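Local atomic coordinates of endoglucanase (Clostridium thermocellum, PDB entry 2YIK), a protein that probably hydrolyses internal beta-1,4-glucosidic bonds of cellulose, as a family 9 glycoside hydrolase with a dockerin sequence of the kind found in cellulosomal enzymes. Residues G215-S220 / Y273-W278; W278-C283 / W318-S323. All coordinates share one frame; numbering follows the deposited sequence.

Interaction 1. Residues G215-S220 / Y273-W278; sequences GTDIIS and YGSSKW. With CA (calcium ion), chain C.
Trp-278 and Asp-217 bring the loop 273-278 against the first turn of helix 216-233, their CA atoms 4.0 Å apart. The Trp-278 CB lies 3.5 Å from the backbone N of Asp-217, so the loop packs on main chain as well as on side chains. Beside it, Thr-216 and Trp-278 run side by side and point the same way: methyl CG2 of Thr-216, anti to its backbone N, meets indole atom CE3 of Trp-278 obliquely at 3.5 Å. The hydroxyl of Thr-216 turns to the backbone N of Gly-261 instead. Asp-217 supplies the polar half. Its CB sits 3.7 Å from Lys-277 O, while OD2 accepts a 2.7 Å bond from Ser-275 OG, which arrives on the anti side and 35° out of the carboxylate plane. OD1 is bonded to Val-263 N, so both carboxylate oxygens have partners. Ser-275 OG in turn accepts from water 1 at 2.6 Å, and this water is a calcium ligand, as is Lys-277 O at 2.5 Å. Ser-275 is thus a second-shell residue, and Asp-217, one bond further out, orients its hydroxyl: by accepting its hydrogen bond, Asp-217 leaves OG to accept from the metal-bound water, linking helix start to calcium site.

Interaction 2. Residues W278-C283 / W318-S323; sequences WQDDYC and WNDVWS. With CA (calcium ion), chain C.
Asp-280 OD2 is gripped by the calcium ion and by the backbone N of Val-321. Val-321 N donates to the anti lone pair of OD2, N to OD2 2.9 Å, in a nearly straight bond (169°). Asp-280 OD1 binds the same calcium at 2.6 Å, making the carboxylate bidentate, and Asp-281 adds OD2 as a third acidic ligand atom. Metal-bound water 2 donates hydrogen bonds to Asp-281 OD1 and to Trp-318 O; water 1 likewise donates to Asn-319 OD1, while Asn-319 ND2 is bonded to Ser-276 OG. On the side of the carboxylate away from the metal, CB of Asp-280 stands over the face of the Trp-322 indole, 3.4 Å from the centroid of the five-membered ring and 11° off its normal, a CH-pi contact. Cys-283 SG approaches the same indole at its edge, 3.7 Å from CZ3. CG2 of Val-321, set between its own backbone N and carbonyl carbon, comes 3.4 Å from Asp-280 OD2. Asp-320 OD1 accepts from Trp-322 N at 2.9 Å in an Asx turn leading into helix 322-336. Calcium, Val-321 N-H and the indole face together fix the Asp-280 side chain, and the metal probably offsets the charge of two adjacent buried carboxylates.

From the N terminus, helix 216-233 begins in interaction 1, which closes a loop of 52 residues holding helix 238-257. The chain passes through Trp-278, which ends segment 273-278 and begins segment 278-283, straight into helix 279-293, and interaction 2 then closes a second loop of 34 residues at 318-323, where helix 322-336 starts. The loops therefore follow in series, neither nested nor crossed. The centres of the two interactions are about 8 Å apart and one calcium ion with its two waters serves both. Direct links join segment 273-278 to 318-323: a salt bridge from Lys-277 NZ to Asp-320 OD2 and a probable hydrogen bond between Ser-276 OG and Asn-319 ND2. The beginnings of three helices of the family 9 domain are so tied together.

Interaction 1. Residues G215-S220 / Y273-W278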
loop_
_atom_site.group_PDB
_atom_site.type_symbol
_atom_site.label_atom_id
_atom_site.label_comp_id
_atom_site.label_asym_id
_atom_site.label_seq_id
_atom_site.Cartn_x
_atom_site.Cartn_y
_atom_site.Cartn_z
ATOM N N GLY A 215 10.507 13.693 -8.393
ATOM C CA GLY A 215 9.867 12.407 -8.207
ATOM C C GLY A 215 9.379 12.376 -6.778
ATOM O O GLY A 215 9.259 11.320 -6.168
ATOM N N THR A 216 9.091 13.566 -6.265
ATOM C CA THR A 216 8.647 13.776 -4.897
ATOM C C THR A 216 7.560 12.849 -4.374
ATOM O O THR A 216 7.649 12.361 -3.248
ATOM C CB THR A 216 8.181 15.222 -4.721
ATOM O OG1 THR A 216 9.069 16.077 -5.451
ATOM C CG2 THR A 216 8.197 15.623 -3.244
ATOM N N ASP A 217 6.534 12.594 -5.177
ATOM C CA ASP A 217 5.458 11.732 -4.717
ATOM C C ASP A 217 5.933 10.313 -4.397
ATOM O O ASP A 217 5.682 9.814 -3.300
ATOM C CB ASP A 217 4.302 11.719 -5.731
ATOM C CG ASP A 217 4.722 11.220 -7.104
ATOM O OD1 ASP A 217 5.891 11.445 -7.491
ATOM O OD2 ASP A 217 3.876 10.612 -7.802
ATOM N N ILE A 218 6.632 9.671 -5.330
ATOM C CA ILE A 218 7.115 8.308 -5.093
ATOM C C ILE A 218 8.212 8.248 -4.029
ATOM O O ILE A 218 8.234 7.326 -3.218
ATOM C CB ILE A 218 7.655 7.636 -6.394
ATOM C CG1 ILE A 218 6.506 7.311 -7.351
ATOM C CG2 ILE A 218 8.380 6.346 -6.055
ATOM C CD1 ILE A 218 5.980 8.508 -8.059
ATOM N N ILE A 219 9.122 9.219 -4.035
ATOM C CA ILE A 219 10.204 9.251 -3.049
ATOM C C ILE A 219 9.600 9.327 -1.641
ATOM O O ILE A 219 9.988 8.575 -0.749
ATOM C CB ILE A 219 11.160 10.472 -3.264
ATOM C CG1 ILE A 219 12.077 10.261 -4.477
ATOM C CG2 ILE A 219 12.103 10.603 -2.080
ATOM C CD1 ILE A 219 11.413 9.616 -5.634
ATOM N N SER A 220 8.636 10.226 -1.459
ATOM C CA SER A 220 7.974 10.401 -0.169
ATOM C C SER A 220 7.130 9.192 0.226
ATOM O O SER A 220 7.142 8.778 1.383
ATOM C CB SER A 220 7.090 11.650 -0.186
ATOM O OG SER A 220 7.871 12.815 -0.376
ATOM N N TYR A 273 -0.680 4.520 -13.727
ATOM C CA TYR A 273 -0.751 5.157 -12.419
ATOM C C TYR A 273 -0.410 6.637 -12.532
ATOM O O TYR A 273 0.721 7.054 -12.278
ATOM C CB TYR A 273 0.179 4.450 -11.422
ATOM C CG TYR A 273 -0.391 3.136 -10.938
ATOM C CD1 TYR A 273 -1.382 3.101 -9.952
ATOM C CD2 TYR A 273 -0.007 1.933 -11.527
ATOM C CE1 TYR A 273 -1.984 1.898 -9.572
ATOM C CE2 TYR A 273 -0.603 0.727 -11.159
ATOM C CZ TYR A 273 -1.591 0.717 -10.181
ATOM O OH TYR A 273 -2.186 -0.475 -9.838
ATOM N N GLY A 274 -1.410 7.416 -12.942
ATOM C CA GLY A 274 -1.259 8.851 -13.093
ATOM C C GLY A 274 -1.370 9.514 -11.736
ATOM O O GLY A 274 -2.422 9.481 -11.103
ATOM N N SER A 275 -0.283 10.131 -11.296
ATOM C CA SER A 275 -0.230 10.778 -9.983
ATOM C C SER A 275 -0.748 12.210 -9.961
ATOM O O SER A 275 -0.282 13.053 -10.723
ATOM C CB SER A 275 1.213 10.748 -9.462
ATOM O OG SER A 275 1.314 11.324 -8.174
ATOM N N SER A 276 -1.698 12.483 -9.070
ATOM C CA SER A 276 -2.274 13.823 -8.947
ATOM C C SER A 276 -1.334 14.810 -8.264
ATOM O O SER A 276 -1.141 15.921 -8.749
ATOM C CB SER A 276 -3.583 13.770 -8.165
ATOM O OG SER A 276 -4.514 12.943 -8.832
ATOM N N LYS A 277 -0.755 14.422 -7.132
ATOM C CA LYS A 277 0.147 15.331 -6.436
ATOM C C LYS A 277 1.155 14.657 -5.524
ATOM O O LYS A 277 1.079 13.466 -5.258
ATOM C CB LYS A 277 -0.644 16.348 -5.616
ATOM C CG LYS A 277 -1.379 15.743 -4.446
ATOM C CD LYS A 277 -2.626 15.008 -4.919
ATOM C CE LYS A 277 -3.010 13.844 -3.993
ATOM N NZ LYS A 277 -4.174 14.146 -3.095
ATOM N N TRP A 278 2.095 15.455 -5.032
ATOM C CA TRP A 278 3.140 14.963 -4.155
ATOM C C TRP A 278 2.980 15.427 -2.712
ATOM O O TRP A 278 3.536 14.815 -1.803
ATOM C CB TRP A 278 4.508 15.426 -4.665
ATOM C CG TRP A 278 4.656 16.930 -4.714
ATOM C CD1 TRP A 278 4.442 17.743 -5.796
ATOM C CD2 TRP A 278 5.044 17.795 -3.633
ATOM N NE1 TRP A 278 4.682 19.053 -5.458
ATOM C CE2 TRP A 278 5.059 19.116 -4.148
ATOM C CE3 TRP A 278 5.400 17.580 -2.295
ATOM C CZ2 TRP A 278 5.393 20.224 -3.352
ATOM C CZ3 TRP A 278 5.737 18.692 -1.504
ATOM C CH2 TRP A 278 5.738 19.994 -2.045
HETATM CA CA CA C . -0.202 11.752 -3.999
HETATM O O HOH W 1 -0.565 11.057 -6.468
HETATM O O HOH W 2 -0.454 9.243 -3.378
#

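Interaction 2. Residues W278-C283 / W318-S323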
loop_
_atom_site.group_PDB
_atom_site.type_symbol
_atom_site.label_atom_id
_atom_site.label_comp_id
_atom_site.label_asym_id
_atom_site.label_seq_id
_atom_site.Cartn_x
_atom_site.Cartn_y
_atom_site.Cartn_z
ATOM N N TRP A 278 2.095 15.455 -5.032
ATOM C CA TRP A 278 3.140 14.963 -4.155
ATOM C C TRP A 278 2.980 15.427 -2.712
ATOM O O TRP A 278 3.536 14.815 -1.803
ATOM C CB TRP A 278 4.508 15.426 -4.665
ATOM C CG TRP A 278 4.656 16.930 -4.714
ATOM C CD1 TRP A 278 4.442 17.743 -5.796
ATOM C CD2 TRP A 278 5.044 17.795 -3.633
ATOM N NE1 TRP A 278 4.682 19.053 -5.458
ATOM C CE2 TRP A 278 5.059 19.116 -4.148
ATOM C CE3 TRP A 278 5.400 17.580 -2.295
ATOM C CZ2 TRP A 278 5.393 20.224 -3.352
ATOM C CZ3 TRP A 278 5.737 18.692 -1.504
ATOM C CH2 TRP A 278 5.738 19.994 -2.045
ATOM N N GLN A 279 2.222 16.498 -2.499
ATOM C CA GLN A 279 2.063 17.038 -1.153
ATOM C C GLN A 279 1.492 16.093 -0.101
ATOM O O GLN A 279 1.911 16.140 1.055
ATOM C CB GLN A 279 1.258 18.346 -1.185
ATOM C CG GLN A 279 2.000 19.484 -1.879
ATOM C CD GLN A 279 1.688 19.585 -3.359
ATOM O OE1 GLN A 279 1.406 18.587 -4.024
ATOM N NE2 GLN A 279 1.748 20.801 -3.886
ATOM N N ASP A 280 0.550 15.234 -0.480
ATOM C CA ASP A 280 -0.013 14.299 0.489
ATOM C C ASP A 280 1.019 13.237 0.879
ATOM O O ASP A 280 1.162 12.922 2.056
ATOM C CB ASP A 280 -1.267 13.634 -0.073
ATOM C CG ASP A 280 -1.019 12.979 -1.399
ATOM O OD1 ASP A 280 -0.402 13.634 -2.263
ATOM O OD2 ASP A 280 -1.452 11.822 -1.583
ATOM N N ASP A 281 1.739 12.688 -0.098
ATOM C CA ASP A 281 2.759 11.677 0.196
ATOM C C ASP A 281 3.877 12.293 1.043
ATOM O O ASP A 281 4.414 11.653 1.951
ATOM C CB ASP A 281 3.386 11.138 -1.089
ATOM C CG ASP A 281 2.355 10.647 -2.089
ATOM O OD1 ASP A 281 1.721 9.598 -1.859
ATOM O OD2 ASP A 281 2.200 11.327 -3.117
ATOM N N TYR A 282 4.232 13.534 0.718
ATOM C CA TYR A 282 5.278 14.255 1.432
ATOM C C TYR A 282 4.873 14.409 2.902
ATOM O O TYR A 282 5.654 14.104 3.802
ATOM C CB TYR A 282 5.487 15.631 0.786
ATOM C CG TYR A 282 6.704 16.385 1.276
ATOM C CD1 TYR A 282 7.983 16.079 0.802
ATOM C CD2 TYR A 282 6.578 17.400 2.226
ATOM C CE1 TYR A 282 9.107 16.767 1.265
ATOM C CE2 TYR A 282 7.691 18.093 2.696
ATOM C CZ TYR A 282 8.952 17.772 2.214
ATOM O OH TYR A 282 10.051 18.444 2.697
ATOM N N CYS A 283 3.641 14.862 3.136
ATOM C CA CYS A 283 3.138 15.052 4.497
ATOM C C CYS A 283 2.982 13.730 5.250
ATOM O O CYS A 283 3.236 13.661 6.450
ATOM C CB CYS A 283 1.804 15.810 4.468
ATOM S SG CYS A 283 1.994 17.536 3.954
ATOM N N TRP A 318 -3.841 4.820 -3.194
ATOM C CA TRP A 318 -2.530 5.089 -3.783
ATOM C C TRP A 318 -2.358 6.490 -4.364
ATOM O O TRP A 318 -1.258 7.028 -4.352
ATOM C CB TRP A 318 -2.169 4.044 -4.856
ATOM C CG TRP A 318 -2.990 4.098 -6.118
ATOM C CD1 TRP A 318 -4.035 3.291 -6.447
ATOM C CD2 TRP A 318 -2.806 5.001 -7.230
ATOM N NE1 TRP A 318 -4.532 3.641 -7.681
ATOM C CE2 TRP A 318 -3.829 4.690 -8.163
ATOM C CE3 TRP A 318 -1.943 6.065 -7.479
ATOM C CZ2 TRP A 318 -3.930 5.379 -9.390
ATOM C CZ3 TRP A 318 -2.058 6.745 -8.693
ATOM C CH2 TRP A 318 -3.068 6.417 -9.618
ATOM N N ASN A 319 -3.436 7.085 -4.861
ATOM C CA ASN A 319 -3.343 8.418 -5.453
ATOM C C ASN A 319 -3.746 9.556 -4.506
ATOM O O ASN A 319 -3.841 10.714 -4.916
ATOM C CB ASN A 319 -4.184 8.469 -6.739
ATOM C CG ASN A 319 -3.828 9.649 -7.626
ATOM O OD1 ASN A 319 -2.658 10.022 -7.745
ATOM N ND2 ASN A 319 -4.836 10.230 -8.270
ATOM N N ASP A 320 -3.975 9.226 -3.240
ATOM C CA ASP A 320 -4.347 10.242 -2.257
ATOM C C ASP A 320 -4.271 9.702 -0.836
ATOM O O ASP A 320 -5.150 8.973 -0.388
ATOM C CB ASP A 320 -5.763 10.752 -2.510
ATOM C CG ASP A 320 -6.105 11.960 -1.654
ATOM O OD1 ASP A 320 -5.640 12.037 -0.495
ATOM O OD2 ASP A 320 -6.849 12.830 -2.138
ATOM N N VAL A 321 -3.219 10.077 -0.121
ATOM C CA VAL A 321 -3.042 9.613 1.242
ATOM C C VAL A 321 -3.268 10.718 2.277
ATOM O O VAL A 321 -2.742 10.660 3.388
ATOM C CB VAL A 321 -1.634 8.982 1.423
ATOM C CG1 VAL A 321 -1.512 7.746 0.532
ATOM C CG2 VAL A 321 -0.532 10.011 1.091
ATOM N N TRP A 322 -4.063 11.721 1.913
ATOM C CA TRP A 322 -4.362 12.820 2.834
ATOM C C TRP A 322 -5.109 12.334 4.086
ATOM O O TRP A 322 -4.827 12.788 5.191
ATOM C CB TRP A 322 -5.209 13.903 2.146
ATOM C CG TRP A 322 -4.440 14.916 1.316
ATOM C CD1 TRP A 322 -4.698 15.275 0.024
ATOM C CD2 TRP A 322 -3.333 15.736 1.749
ATOM N NE1 TRP A 322 -3.815 16.250 -0.385
ATOM C CE2 TRP A 322 -2.956 16.535 0.636
ATOM C CE3 TRP A 322 -2.594 15.829 2.937
ATOM C CZ2 TRP A 322 -1.910 17.473 0.712
ATOM C CZ3 TRP A 322 -1.548 16.761 3.007
ATOM C CH2 TRP A 322 -1.202 17.549 1.888
ATOM N N SER A 323 -6.058 11.416 3.923
ATOM C CA SER A 323 -6.813 10.938 5.073
ATOM C C SER A 323 -5.934 10.148 6.030
ATOM O O SER A 323 -6.086 10.256 7.238
ATOM C CB SER A 323 -8.032 10.106 4.638
ATOM O OG SER A 323 -7.672 9.040 3.786
HETATM CA CA CA C . -0.202 11.752 -3.999
HETATM O O HOH W 2 -0.454 9.243 -3.378
HETATM O O HOH W 1 -0.565 11.057 -6.468
#